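Putative ABC transporter amino acid-binding protein (Sinorhizobium meliloti, PDB 2Q89) probably serves as the extracellular solute-binding protein of an ABC importer for ectoines, and here holds a hydroxylated ectoine in the cleft between its two lobes. Local coordinates at residues A20-F25 with Y170-L175; F81-R86 with P199-G204; S59-M64 with G128-G133; A15-A20 with A75-L80. One frame throughout, in Å; residues are numbered along the deposited sequence.

Following the chain, strand 14-19 first supplies 15-20 to interaction 4, and through the shared A20 runs directly into 20-25 of interaction 1. Next comes 59-64 of interaction 3; then 75-80 returns beside 15-20 and closes interaction 4. Only afterwards does interaction 2 open, at 81-86. Interaction 3 closes at 128-133, nested inside the long loop that interaction 1 closes at 170-175, and interaction 2 closes last, at 199-204. Interactions 1 and 3 each cross 4, and interaction 2 crosses 1 and 3. Interaction 4 pairs two strands of the first lobe's parallel sheet; the others tie that lobe to the mixed sheet of the second, and all four touch the ligand.

Interaction 1 of 4, residues A20-F25 with Y170-L175. With 6CS ((4S,5S)-5-hydroxy-2-methyl-1,4,5,6-tetrahydropyrimidine-4-carboxylic acid), chain F.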
loop_
_atom_site.group_PDB
_atom_site.type_symbol
_atom_site.label_atom_id
_atom_site.label_comp_id
_atom_site.label_asym_id
_atom_site.label_seq_id
_atom_site.Cartn_x
_atom_site.Cartn_y
_atom_site.Cartn_z
ATOM N N ALA A 20 6.790 3.278 1.801
ATOM C CA ALA A 20 6.350 4.678 1.838
ATOM C C ALA A 20 6.194 5.265 3.253
ATOM O O ALA A 20 5.976 6.478 3.401
ATOM C CB ALA A 20 5.053 4.843 1.066
ATOM N N ASN A 21 6.310 4.417 4.276
ATOM C CA ASN A 21 6.029 4.792 5.683
ATOM C C ASN A 21 4.569 5.190 5.930
ATOM O O ASN A 21 4.265 6.357 6.196
ATOM C CB ASN A 21 6.995 5.872 6.212
ATOM C CG ASN A 21 6.893 6.068 7.732
ATOM O OD1 ASN A 21 6.377 5.215 8.454
ATOM N ND2 ASN A 21 7.390 7.201 8.215
ATOM N N GLU A 22 3.677 4.204 5.858
ATOM C CA GLU A 22 2.244 4.405 6.083
ATOM C C GLU A 22 1.704 3.253 6.939
ATOM O O GLU A 22 1.312 2.213 6.405
ATOM C CB GLU A 22 1.508 4.470 4.737
ATOM C CG GLU A 22 0.000 4.667 4.827
ATOM C CD GLU A 22 -0.695 4.454 3.495
ATOM O OE1 GLU A 22 -0.275 5.069 2.485
ATOM O OE2 GLU A 22 -1.672 3.676 3.455
ATOM N N PRO A 23 1.704 3.420 8.264
ATOM C CA PRO A 23 1.232 2.362 9.160
ATOM C C PRO A 23 -0.264 2.092 8.951
ATOM O O PRO A 23 -1.016 3.035 8.714
ATOM C CB PRO A 23 1.492 2.936 10.562
ATOM C CG PRO A 23 2.435 4.083 10.362
ATOM C CD PRO A 23 2.138 4.623 9.003
ATOM N N PRO A 24 -0.706 0.839 9.064
ATOM C CA PRO A 24 0.136 -0.289 9.460
ATOM C C PRO A 24 0.713 -1.118 8.301
ATOM O O PRO A 24 1.121 -2.258 8.518
ATOM C CB PRO A 24 -0.839 -1.147 10.271
ATOM C CG PRO A 24 -2.192 -0.920 9.573
ATOM C CD PRO A 24 -2.107 0.424 8.861
ATOM N N PHE A 25 0.737 -0.556 7.092
ATOM C CA PHE A 25 1.343 -1.219 5.942
ATOM C C PHE A 25 2.865 -1.218 6.083
ATOM O O PHE A 25 3.506 -2.268 5.994
ATOM C CB PHE A 25 0.917 -0.541 4.631
ATOM C CG PHE A 25 -0.513 -0.810 4.242
ATOM C CD1 PHE A 25 -1.546 -0.024 4.739
ATOM C CD2 PHE A 25 -0.828 -1.861 3.391
ATOM C CE1 PHE A 25 -2.871 -0.278 4.388
ATOM C CE2 PHE A 25 -2.144 -2.118 3.033
ATOM C CZ PHE A 25 -3.168 -1.325 3.532
ATOM N N TYR A 170 -9.040 13.677 3.166
ATOM C CA TYR A 170 -7.796 12.955 2.947
ATOM C C TYR A 170 -8.147 11.477 2.852
ATOM O O TYR A 170 -8.906 10.979 3.670
ATOM C CB TYR A 170 -6.810 13.220 4.090
ATOM C CG TYR A 170 -5.479 12.500 3.946
ATOM C CD1 TYR A 170 -4.720 12.617 2.781
ATOM C CD2 TYR A 170 -4.976 11.708 4.984
ATOM C CE1 TYR A 170 -3.503 11.957 2.644
ATOM C CE2 TYR A 170 -3.757 11.050 4.857
ATOM C CZ TYR A 170 -3.027 11.177 3.684
ATOM O OH TYR A 170 -1.821 10.528 3.547
ATOM N N SER A 171 -7.610 10.789 1.849
ATOM C CA SER A 171 -8.014 9.414 1.559
ATOM C C SER A 171 -6.853 8.416 1.522
ATOM O O SER A 171 -5.928 8.556 0.721
ATOM C CB SER A 171 -8.811 9.355 0.245
ATOM O OG SER A 171 -9.373 8.066 0.027
ATOM N N LEU A 172 -6.921 7.417 2.401
ATOM C CA LEU A 172 -5.984 6.290 2.417
ATOM C C LEU A 172 -6.802 5.010 2.620
ATOM O O LEU A 172 -8.025 5.092 2.717
ATOM C CB LEU A 172 -4.949 6.453 3.544
ATOM C CG LEU A 172 -3.892 7.564 3.506
ATOM C CD1 LEU A 172 -3.027 7.538 4.770
ATOM C CD2 LEU A 172 -3.022 7.455 2.272
ATOM N N PRO A 173 -6.163 3.836 2.666
ATOM C CA PRO A 173 -6.863 2.622 3.091
ATOM C C PRO A 173 -7.376 2.740 4.527
ATOM O O PRO A 173 -6.785 3.453 5.342
ATOM C CB PRO A 173 -5.779 1.535 3.014
ATOM C CG PRO A 173 -4.752 2.072 2.081
ATOM C CD PRO A 173 -4.760 3.555 2.298
ATOM N N VAL A 174 -8.462 2.031 4.820
ATOM C CA VAL A 174 -9.136 2.074 6.118
ATOM C C VAL A 174 -8.189 1.930 7.315
ATOM O O VAL A 174 -8.265 2.710 8.268
ATOM C CB VAL A 174 -10.262 1.004 6.193
ATOM C CG1 VAL A 174 -10.953 1.026 7.546
ATOM C CG2 VAL A 174 -11.282 1.218 5.072
ATOM N N LEU A 175 -7.297 0.943 7.258
ATOM C CA LEU A 175 -6.373 0.683 8.364
ATOM C C LEU A 175 -5.382 1.826 8.580
ATOM O O LEU A 175 -5.078 2.176 9.724
ATOM C CB LEU A 175 -5.655 -0.658 8.175
ATOM C CG LEU A 175 -6.555 -1.895 8.316
ATOM C CD1 LEU A 175 -5.867 -3.127 7.749
ATOM C CD2 LEU A 175 -6.975 -2.130 9.769
HETATM O O 6CS F . -1.519 3.002 -4.402
HETATM C C 6CS F . -1.555 2.134 -3.509
HETATM O OXT 6CS F . -1.237 0.933 -3.668
HETATM C CA 6CS F . -2.051 2.568 -2.101
HETATM N N 6CS F . -1.606 1.601 -1.074
HETATM C CAI 6CS F . -1.394 1.996 0.260
HETATM C CAA 6CS F . -0.942 0.972 1.286
HETATM N NAG 6CS F . -1.573 3.325 0.670
HETATM C CG2 6CS F . -2.015 4.355 -0.288
HETATM C CB 6CS F . -1.616 4.006 -1.726
HETATM O OG1 6CS F . -2.292 4.945 -2.552
#
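E22 OE2, with P173 CD packed against it at 3.3 Å, is gripped by two donors: the ligand's NAG at 2.8 Å with an N-H...O angle of 158°, and S176 OG in the first turn of helix 174-184. The contact spans the ligand cleft of a family 3 periplasmic binding protein fold, with 20-25 on one lobe and 170-175 on the other. The second oxygen, OE1, takes a weak, bent bond from the same NAG and a hydrogen bond from Y61 OH, so both oxygens of this buried carboxylate are satisfied. E22 reaches across because its CG stands anti to the backbone N (chi1 180°) and the chain stays extended beyond it, bringing OE1 to 3.6 Å from L172 CD2. F25 completes this side of the pocket, its ring face lying under the ligand methyl CAA, which rides 3.4 Å above the plane near the ring centre. Past the ligand the lobes meet through apolar atoms: F25 CE1 is 3.7 Å from P173 CB, and P24, which follows a cis peptide, sets its CG 3.7 Å from L175 CB.

Interaction 2 of 4, residues F81-R86 with P199-G204; sequences FMKPER and PVYCDG. With 6CS ((4S,5S)-5-hydroxy-2-methyl-1,4,5,6-tetrahydropyrimidine-4-carboxylic acid), chain F.
Y201 CB presses on one face of the F81 ring, 3.2 Å from F81 CG, in a CH-pi contact offset from the ring centre. This is the tight part of the cleft of a periplasmic binding protein fold, where the loop leading into helix 84-87 meets strand 201-202, itself joined to strand 98-106 by the C98-C202 disulfide. The two aromatic planes lie only 9° from parallel, but their centroids are 5.3 Å apart, so the rings hardly overlap and CB carries the contact. F81 CG points away from its own carbonyl carbon (chi1 -64°), which turns CE2 to the ligand while D203 N lies at the ring's edge. Replacing F81 by alanine would take the ring from under Y201 CB and is likely to leave a gap there and beside ligand N. Next in the chain, M82 N donates to C202 O at 2.8 Å, almost perfectly straight at 178°. Still within the buried part, a water bridges M82 O and C202 N, and M82 CE lies 3.4 Å from D203 O. The loose side is at the partly exposed pair, where K83 CG only brushes Y201 CE1 at 4.0 Å. K83 CD instead lies over one face of the R86 guanidinium, which holds the ligand carboxylate with two prongs: R86 NH2 donates to ligand O at 2.8 Å, while NH1, also bonded to F81 O, donates to ligand OXT at 2.8 Å. F81 N donates to the same OXT at 2.9 Å.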
loop_
_atom_site.group_PDB
_atom_site.type_symbol
_atom_site.label_atom_id
_atom_site.label_comp_id
_atom_site.label_asym_id
_atom_site.label_seq_id
_atom_site.Cartn_x
_atom_site.Cartn_y
_atom_site.Cartn_z
ATOM N N PHE A 81 -1.134 -1.901 -4.093
ATOM C CA PHE A 81 -2.268 -2.717 -4.505
ATOM C C PHE A 81 -2.200 -3.170 -5.959
ATOM O O PHE A 81 -1.767 -2.416 -6.833
ATOM C CB PHE A 81 -3.578 -1.980 -4.240
ATOM C CG PHE A 81 -3.844 -1.713 -2.782
ATOM C CD1 PHE A 81 -3.624 -2.706 -1.823
ATOM C CD2 PHE A 81 -4.344 -0.477 -2.368
ATOM C CE1 PHE A 81 -3.881 -2.466 -0.475
ATOM C CE2 PHE A 81 -4.602 -0.226 -1.013
ATOM C CZ PHE A 81 -4.377 -1.219 -0.072
ATOM N N MET A 82 -2.635 -4.408 -6.198
ATOM C CA MET A 82 -2.640 -4.995 -7.535
ATOM C C MET A 82 -3.721 -4.368 -8.398
ATOM O O MET A 82 -4.900 -4.338 -8.023
ATOM C CB MET A 82 -2.847 -6.511 -7.478
ATOM C CG MET A 82 -1.732 -7.280 -6.792
ATOM S SD MET A 82 -1.891 -9.051 -7.052
ATOM C CE MET A 82 -1.152 -9.689 -5.553
ATOM N N LYS A 83 -3.296 -3.869 -9.554
ATOM C CA LYS A 83 -4.183 -3.284 -10.548
ATOM C C LYS A 83 -3.707 -3.782 -11.904
ATOM O O LYS A 83 -2.502 -3.945 -12.101
ATOM C CB LYS A 83 -4.084 -1.758 -10.518
ATOM C CG LYS A 83 -4.757 -1.081 -9.342
ATOM C CD LYS A 83 -4.135 0.295 -9.073
ATOM C CE LYS A 83 -4.498 1.310 -10.145
ATOM N NZ LYS A 83 -3.811 2.627 -9.932
ATOM N N PRO A 84 -4.629 -4.001 -12.845
ATOM C CA PRO A 84 -4.269 -4.484 -14.180
ATOM C C PRO A 84 -3.015 -3.803 -14.730
ATOM O O PRO A 84 -2.062 -4.479 -15.106
ATOM C CB PRO A 84 -5.489 -4.099 -15.024
ATOM C CG PRO A 84 -6.629 -4.132 -14.075
ATOM C CD PRO A 84 -6.085 -3.794 -12.713
ATOM N N GLU A 85 -3.021 -2.472 -14.740
ATOM C CA GLU A 85 -1.937 -1.666 -15.311
ATOM C C GLU A 85 -0.616 -1.777 -14.548
ATOM O O GLU A 85 0.455 -1.678 -15.147
ATOM C CB GLU A 85 -2.358 -0.195 -15.442
ATOM C CG GLU A 85 -3.197 0.337 -14.287
ATOM C CD GLU A 85 -4.695 0.138 -14.490
ATOM O OE1 GLU A 85 -5.342 -0.450 -13.600
ATOM O OE2 GLU A 85 -5.230 0.575 -15.537
ATOM N N ARG A 86 -0.701 -1.963 -13.232
ATOM C CA ARG A 86 0.472 -2.251 -12.406
ATOM C C ARG A 86 0.972 -3.674 -12.656
ATOM O O ARG A 86 2.176 -3.905 -12.746
ATOM C CB ARG A 86 0.152 -2.079 -10.917
ATOM C CG ARG A 86 -0.039 -0.644 -10.464
ATOM C CD ARG A 86 -0.262 -0.513 -8.969
ATOM N NE ARG A 86 -0.374 0.879 -8.545
ATOM C CZ ARG A 86 -0.788 1.274 -7.344
ATOM N NH1 ARG A 86 -1.146 0.381 -6.425
ATOM N NH2 ARG A 86 -0.845 2.570 -7.060
ATOM N N PRO A 199 -13.455 0.207 -4.848
ATOM C CA PRO A 199 -13.052 -1.205 -4.815
ATOM C C PRO A 199 -12.291 -1.570 -3.545
ATOM O O PRO A 199 -11.766 -0.692 -2.860
ATOM C CB PRO A 199 -12.121 -1.341 -6.030
ATOM C CG PRO A 199 -12.379 -0.133 -6.869
ATOM C CD PRO A 199 -12.766 0.954 -5.915
ATOM N N VAL A 200 -12.261 -2.860 -3.229
ATOM C CA VAL A 200 -11.387 -3.383 -2.188
ATOM C C VAL A 200 -10.154 -3.964 -2.879
ATOM O O VAL A 200 -10.272 -4.671 -3.882
ATOM C CB VAL A 200 -12.093 -4.447 -1.314
ATOM C CG1 VAL A 200 -11.139 -5.005 -0.250
ATOM C CG2 VAL A 200 -13.330 -3.854 -0.638
ATOM N N TYR A 201 -8.978 -3.651 -2.340
ATOM C CA TYR A 201 -7.710 -4.013 -2.955
ATOM C C TYR A 201 -6.887 -4.975 -2.099
ATOM O O TYR A 201 -6.999 -4.977 -0.867
ATOM C CB TYR A 201 -6.866 -2.758 -3.163
ATOM C CG TYR A 201 -7.359 -1.773 -4.207
ATOM C CD1 TYR A 201 -7.211 -2.035 -5.568
ATOM C CD2 TYR A 201 -7.926 -0.557 -3.829
ATOM C CE1 TYR A 201 -7.642 -1.126 -6.525
ATOM C CE2 TYR A 201 -8.362 0.359 -4.778
ATOM C CZ TYR A 201 -8.217 0.067 -6.122
ATOM O OH TYR A 201 -8.649 0.969 -7.063
ATOM N N CYS A 202 -6.057 -5.779 -2.767
ATOM C CA CYS A 202 -4.943 -6.471 -2.113
ATOM C C CYS A 202 -3.645 -6.168 -2.837
ATOM O O CYS A 202 -3.622 -5.997 -4.061
ATOM C CB CYS A 202 -5.143 -7.988 -2.074
ATOM S SG CYS A 202 -6.699 -8.538 -1.349
ATOM N N ASP A 203 -2.563 -6.109 -2.074
ATOM C CA ASP A 203 -1.235 -5.939 -2.638
ATOM C C ASP A 203 -0.508 -7.278 -2.750
ATOM O O ASP A 203 -1.042 -8.327 -2.391
ATOM C CB ASP A 203 -0.418 -4.970 -1.775
ATOM C CG ASP A 203 0.326 -5.668 -0.630
ATOM O OD1 ASP A 203 -0.096 -6.758 -0.191
ATOM O OD2 ASP A 203 1.358 -5.196 -0.112
ATOM N N GLY A 204 0.716 -7.218 -3.258
ATOM C CA GLY A 204 1.684 -8.294 -3.132
ATOM C C GLY A 204 3.060 -7.662 -3.092
ATOM O O GLY A 204 3.193 -6.443 -3.211
HETATM O O 6CS F . -1.519 3.002 -4.402
HETATM C C 6CS F . -1.555 2.134 -3.509
HETATM O OXT 6CS F . -1.237 0.933 -3.668
HETATM C CA 6CS F . -2.051 2.568 -2.101
HETATM N N 6CS F . -1.606 1.601 -1.074
HETATM C CAI 6CS F . -1.394 1.996 0.260
HETATM C CAA 6CS F . -0.942 0.972 1.286
HETATM N NAG 6CS F . -1.573 3.325 0.670
HETATM C CG2 6CS F . -2.015 4.355 -0.288
HETATM C CB 6CS F . -1.616 4.006 -1.726
HETATM O OG1 6CS F . -2.292 4.945 -2.552
HETATM O O HOH W 1 -6.378 -5.567 -5.620
#

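Interaction 3 of 4, residues S59-M64 with G128-G133. With 6CS ((4S,5S)-5-hydroxy-2-methyl-1,4,5,6-tetrahydropyrimidine-4-carboxylic acid), chain F.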
loop_
_atom_site.group_PDB
_atom_site.type_symbol
_atom_site.label_atom_id
_atom_site.label_comp_id
_atom_site.label_asym_id
_atom_site.label_seq_id
_atom_site.Cartn_x
_atom_site.Cartn_y
_atom_site.Cartn_z
ATOM N N SER A 59 9.927 6.217 -0.408
ATOM C CA SER A 59 9.559 7.083 -1.513
ATOM C C SER A 59 8.039 7.158 -1.554
ATOM O O SER A 59 7.351 6.435 -0.827
ATOM C CB SER A 59 10.093 6.530 -2.835
ATOM O OG SER A 59 9.425 5.330 -3.177
ATOM N N GLU A 60 7.519 8.031 -2.408
ATOM C CA GLU A 60 6.088 8.102 -2.625
ATOM C C GLU A 60 5.672 7.002 -3.586
ATOM O O GLU A 60 6.508 6.468 -4.323
ATOM C CB GLU A 60 5.686 9.495 -3.096
ATOM C CG GLU A 60 5.751 10.497 -1.955
ATOM C CD GLU A 60 5.823 11.928 -2.423
ATOM O OE1 GLU A 60 6.942 12.481 -2.447
ATOM O OE2 GLU A 60 4.765 12.497 -2.763
ATOM N N TYR A 61 4.388 6.647 -3.548
ATOM C CA TYR A 61 3.873 5.472 -4.247
ATOM C C TYR A 61 4.104 5.488 -5.757
ATOM O O TYR A 61 4.304 4.436 -6.358
ATOM C CB TYR A 61 2.389 5.252 -3.925
ATOM C CG TYR A 61 2.155 4.774 -2.510
ATOM C CD1 TYR A 61 2.289 3.424 -2.181
ATOM C CD2 TYR A 61 1.817 5.669 -1.497
ATOM C CE1 TYR A 61 2.087 2.975 -0.876
ATOM C CE2 TYR A 61 1.614 5.233 -0.194
ATOM C CZ TYR A 61 1.750 3.884 0.110
ATOM O OH TYR A 61 1.548 3.443 1.395
ATOM N N GLY A 62 4.088 6.677 -6.356
ATOM C CA GLY A 62 4.248 6.819 -7.806
ATOM C C GLY A 62 5.661 6.613 -8.332
ATOM O O GLY A 62 5.852 6.421 -9.535
ATOM N N ALA A 63 6.648 6.651 -7.436
ATOM C CA ALA A 63 8.053 6.442 -7.810
ATOM C C ALA A 63 8.501 4.982 -7.696
ATOM O O ALA A 63 9.610 4.632 -8.103
ATOM C CB ALA A 63 8.961 7.338 -6.970
ATOM N N MET A 64 7.634 4.131 -7.153
ATOM C CA MET A 64 8.018 2.768 -6.784
ATOM C C MET A 64 8.247 1.838 -7.974
ATOM O O MET A 64 9.304 1.213 -8.080
ATOM C CB MET A 64 7.009 2.162 -5.804
ATOM C CG MET A 64 7.092 2.759 -4.411
ATOM S SD MET A 64 5.806 2.130 -3.329
ATOM C CE MET A 64 6.094 3.135 -1.876
ATOM N N GLY A 128 -7.197 15.175 -0.764
ATOM C CA GLY A 128 -5.801 14.817 -0.556
ATOM C C GLY A 128 -5.589 13.321 -0.719
ATOM O O GLY A 128 -6.397 12.507 -0.261
ATOM N N ALA A 129 -4.491 12.964 -1.377
ATOM C CA ALA A 129 -4.192 11.578 -1.732
ATOM C C ALA A 129 -2.691 11.436 -2.007
ATOM O O ALA A 129 -2.053 12.413 -2.405
ATOM C CB ALA A 129 -4.999 11.170 -2.961
ATOM N N PRO A 130 -2.119 10.248 -1.780
ATOM C CA PRO A 130 -0.719 9.987 -2.158
ATOM C C PRO A 130 -0.538 10.055 -3.675
ATOM O O PRO A 130 -1.444 9.677 -4.414
ATOM C CB PRO A 130 -0.478 8.555 -1.679
ATOM C CG PRO A 130 -1.575 8.254 -0.736
ATOM C CD PRO A 130 -2.744 9.080 -1.135
ATOM N N GLY A 131 0.615 10.543 -4.128
ATOM C CA GLY A 131 0.907 10.645 -5.560
ATOM C C GLY A 131 1.145 9.280 -6.184
ATOM O O GLY A 131 1.949 8.490 -5.677
ATOM N N GLY A 132 0.430 9.004 -7.273
ATOM C CA GLY A 132 0.544 7.738 -8.004
ATOM C C GLY A 132 -0.223 6.578 -7.384
ATOM O O GLY A 132 -0.172 5.454 -7.887
ATOM N N GLY A 133 -0.933 6.848 -6.291
ATOM C CA GLY A 133 -1.647 5.804 -5.554
ATOM C C GLY A 133 -3.062 5.529 -6.042
ATOM O O GLY A 133 -3.539 6.163 -6.990
HETATM O O 6CS F . -1.519 3.002 -4.402
HETATM C C 6CS F . -1.555 2.134 -3.509
HETATM O OXT 6CS F . -1.237 0.933 -3.668
HETATM C CA 6CS F . -2.051 2.568 -2.101
HETATM N N 6CS F . -1.606 1.601 -1.074
HETATM C CAI 6CS F . -1.394 1.996 0.260
HETATM C CAA 6CS F . -0.942 0.972 1.286
HETATM N NAG 6CS F . -1.573 3.325 0.670
HETATM C CG2 6CS F . -2.015 4.355 -0.288
HETATM C CB 6CS F . -1.616 4.006 -1.726
HETATM O OG1 6CS F . -2.292 4.945 -2.552
#
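A type II beta turn from P130 to G133, linking strand 127-129 to helix 134-142, meets the loop at 59-64 beside the ligand cleft of this periplasmic binding protein fold. Across the junction Y61 and P130 lie side by side, pointing the same way, with Y61 CD2 3.7 Å from P130 CB. In the tyrosine CG lies opposite the carbonyl carbon, beside the backbone N (chi1 -71°), which lays one ring face against the ligand, whose CB rides 3.6 Å above the plane over the ring centre. With an alanine at Y61, the ligand ring would probably lose the flat surface it rests against, and E22 OE1 would lose the hydroxyl bonded to it. The backbones are joined by G62 N to G131 O, 2.9 Å long but weak because it is strongly bent, at 120°. Close approach is possible because glycines meet here: G62 CA is 3.8 Å from G132 CA, and a CB on G132, which has a phi of 80°, would clash with G62. R86 NH2 bonds to G132 O, linking the turn to the other lobe a second time. G133, at the N-cap of the next helix, also needs to be bare, since a CB there would strike ligand OG1; G133 CA comes to 3.0 Å from ligand O.

Interaction 4 of 4, residues A15-A20 with A75-L80; sequences ARIAIA and AITAGL. With 6CS ((4S,5S)-5-hydroxy-2-methyl-1,4,5,6-tetrahydropyrimidine-4-carboxylic acid), chain F.
A chi1 of 57° places T77 OG1 between its backbone N and carbonyl carbon and turns it toward I17 CB, 3.4 Å away; I17 CG1 takes the same kind of position (chi1 64°), which brings I17 CD1 to 3.5 Å from T77 OG1. The site belongs to the parallel sheet of the first lobe, where the strand order 53-58, 14-19, 75-76 is the 2-1-3 start of a type II periplasmic binding protein lobe. Packed against I17, this buried OG1 has no polar partner in the model. Three backbone bonds set the register. A75 N donates to R16 O at 3.2 Å and A18 N returns to A75 O at 3.0 Å, so A75 straddles I17 in the parallel pattern; T77 N then donates to A18 O at 3.2 Å, framing I76. The sheet is sandwiched by the connecting helices of its beta-alpha-beta units: helix 37-48 packs on I17 and T77, and helix 64-69 on I76 and A78. Past the regular pairing the strand end is crowded. A78 CB approaches A18 O to 3.4 Å, and I19 CG2 lies as close, 3.4 Å, to T77 O. From there the chain turns into the ligand cleft at G79, whose phi of 83° and nearness to the ligand methyl leave no room for a CB; G79 O lies 2.9 Å from ligand N.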
loop_
_atom_site.group_PDB
_atom_site.type_symbol
_atom_site.label_atom_id
_atom_site.label_comp_id
_atom_site.label_asym_id
_atom_site.label_seq_id
_atom_site.Cartn_x
_atom_site.Cartn_y
_atom_site.Cartn_z
ATOM N N ALA A 15 18.270 -7.691 0.634
ATOM C CA ALA A 15 17.439 -7.284 -0.486
ATOM C C ALA A 15 16.986 -5.851 -0.282
ATOM O O ALA A 15 16.677 -5.446 0.837
ATOM C CB ALA A 15 16.233 -8.211 -0.629
ATOM N N ARG A 16 16.947 -5.087 -1.367
ATOM C CA ARG A 16 16.472 -3.707 -1.326
ATOM C C ARG A 16 14.960 -3.678 -1.516
ATOM O O ARG A 16 14.441 -4.172 -2.520
ATOM C CB ARG A 16 17.159 -2.856 -2.397
ATOM C CG ARG A 16 18.677 -2.816 -2.306
ATOM C CD ARG A 16 19.329 -1.999 -3.415
ATOM N NE ARG A 16 20.781 -1.925 -3.274
ATOM C CZ ARG A 16 21.422 -1.016 -2.545
ATOM N NH1 ARG A 16 20.744 -0.090 -1.874
ATOM N NH2 ARG A 16 22.750 -1.031 -2.484
ATOM N N ILE A 17 14.259 -3.118 -0.536
ATOM C CA ILE A 17 12.803 -3.026 -0.598
ATOM C C ILE A 17 12.328 -1.572 -0.585
ATOM O O ILE A 17 12.945 -0.713 0.049
ATOM C CB ILE A 17 12.122 -3.880 0.519
ATOM C CG1 ILE A 17 12.472 -3.368 1.929
ATOM C CG2 ILE A 17 12.487 -5.372 0.351
ATOM C CD1 ILE A 17 11.639 -3.993 3.065
ATOM N N ALA A 18 11.245 -1.306 -1.309
ATOM C CA ALA A 18 10.668 0.030 -1.382
ATOM C C ALA A 18 9.417 0.119 -0.520
ATOM O O ALA A 18 8.531 -0.735 -0.608
ATOM C CB ALA A 18 10.362 0.405 -2.819
ATOM N N ILE A 19 9.377 1.154 0.319
ATOM C CA ILE A 19 8.285 1.415 1.256
ATOM C C ILE A 19 7.930 2.909 1.217
ATOM O O ILE A 19 8.681 3.710 0.661
ATOM C CB ILE A 19 8.685 0.986 2.697
ATOM C CG1 ILE A 19 9.844 1.843 3.228
ATOM C CG2 ILE A 19 9.049 -0.508 2.748
ATOM C CD1 ILE A 19 9.940 1.896 4.737
ATOM N N ALA A 20 6.790 3.278 1.801
ATOM C CA ALA A 20 6.350 4.678 1.838
ATOM C C ALA A 20 6.194 5.265 3.253
ATOM O O ALA A 20 5.976 6.478 3.401
ATOM C CB ALA A 20 5.053 4.843 1.066
ATOM N N ALA A 75 12.522 -5.336 -4.777
ATOM C CA ALA A 75 11.088 -5.586 -4.639
ATOM C C ALA A 75 10.375 -4.379 -4.031
ATOM O O ALA A 75 10.985 -3.595 -3.306
ATOM C CB ALA A 75 10.835 -6.832 -3.780
ATOM N N ILE A 76 9.086 -4.243 -4.341
ATOM C CA ILE A 76 8.215 -3.277 -3.674
ATOM C C ILE A 76 7.377 -4.023 -2.642
ATOM O O ILE A 76 6.632 -4.946 -2.988
ATOM C CB ILE A 76 7.287 -2.554 -4.682
ATOM C CG1 ILE A 76 8.095 -1.860 -5.782
ATOM C CG2 ILE A 76 6.367 -1.552 -3.954
ATOM C CD1 ILE A 76 7.268 -1.494 -7.002
ATOM N N THR A 77 7.522 -3.635 -1.375
ATOM C CA THR A 77 6.783 -4.253 -0.276
ATOM C C THR A 77 6.209 -3.136 0.580
ATOM O O THR A 77 6.788 -2.762 1.595
ATOM C CB THR A 77 7.700 -5.177 0.567
ATOM O OG1 THR A 77 8.815 -4.426 1.069
ATOM C CG2 THR A 77 8.361 -6.239 -0.304
ATOM N N ALA A 78 5.062 -2.602 0.165
ATOM C CA ALA A 78 4.610 -1.316 0.684
ATOM C C ALA A 78 3.093 -1.155 0.739
ATOM O O ALA A 78 2.593 -0.081 1.065
ATOM C CB ALA A 78 5.236 -0.192 -0.147
ATOM N N GLY A 79 2.365 -2.223 0.428
ATOM C CA GLY A 79 0.919 -2.141 0.261
ATOM C C GLY A 79 0.531 -1.664 -1.128
ATOM O O GLY A 79 -0.561 -1.123 -1.319
ATOM N N LEU A 80 1.421 -1.864 -2.103
ATOM C CA LEU A 80 1.160 -1.439 -3.482
ATOM C C LEU A 80 0.118 -2.353 -4.132
ATOM O O LEU A 80 0.442 -3.438 -4.647
ATOM C CB LEU A 80 2.455 -1.384 -4.310
ATOM C CG LEU A 80 2.352 -0.686 -5.673
ATOM C CD1 LEU A 80 2.326 0.838 -5.523
ATOM C CD2 LEU A 80 3.493 -1.101 -6.584
HETATM O O 6CS F . -1.519 3.002 -4.402
HETATM C C 6CS F . -1.555 2.134 -3.509
HETATM O OXT 6CS F . -1.237 0.933 -3.668
HETATM C CA 6CS F . -2.051 2.568 -2.101
HETATM N N 6CS F . -1.606 1.601 -1.074
HETATM C CAI 6CS F . -1.394 1.996 0.260
HETATM C CAA 6CS F . -0.942 0.972 1.286
HETATM N NAG 6CS F . -1.573 3.325 0.670
HETATM C CG2 6CS F . -2.015 4.355 -0.288
HETATM C CB 6CS F . -1.616 4.006 -1.726
HETATM O OG1 6CS F . -2.292 4.945 -2.552
#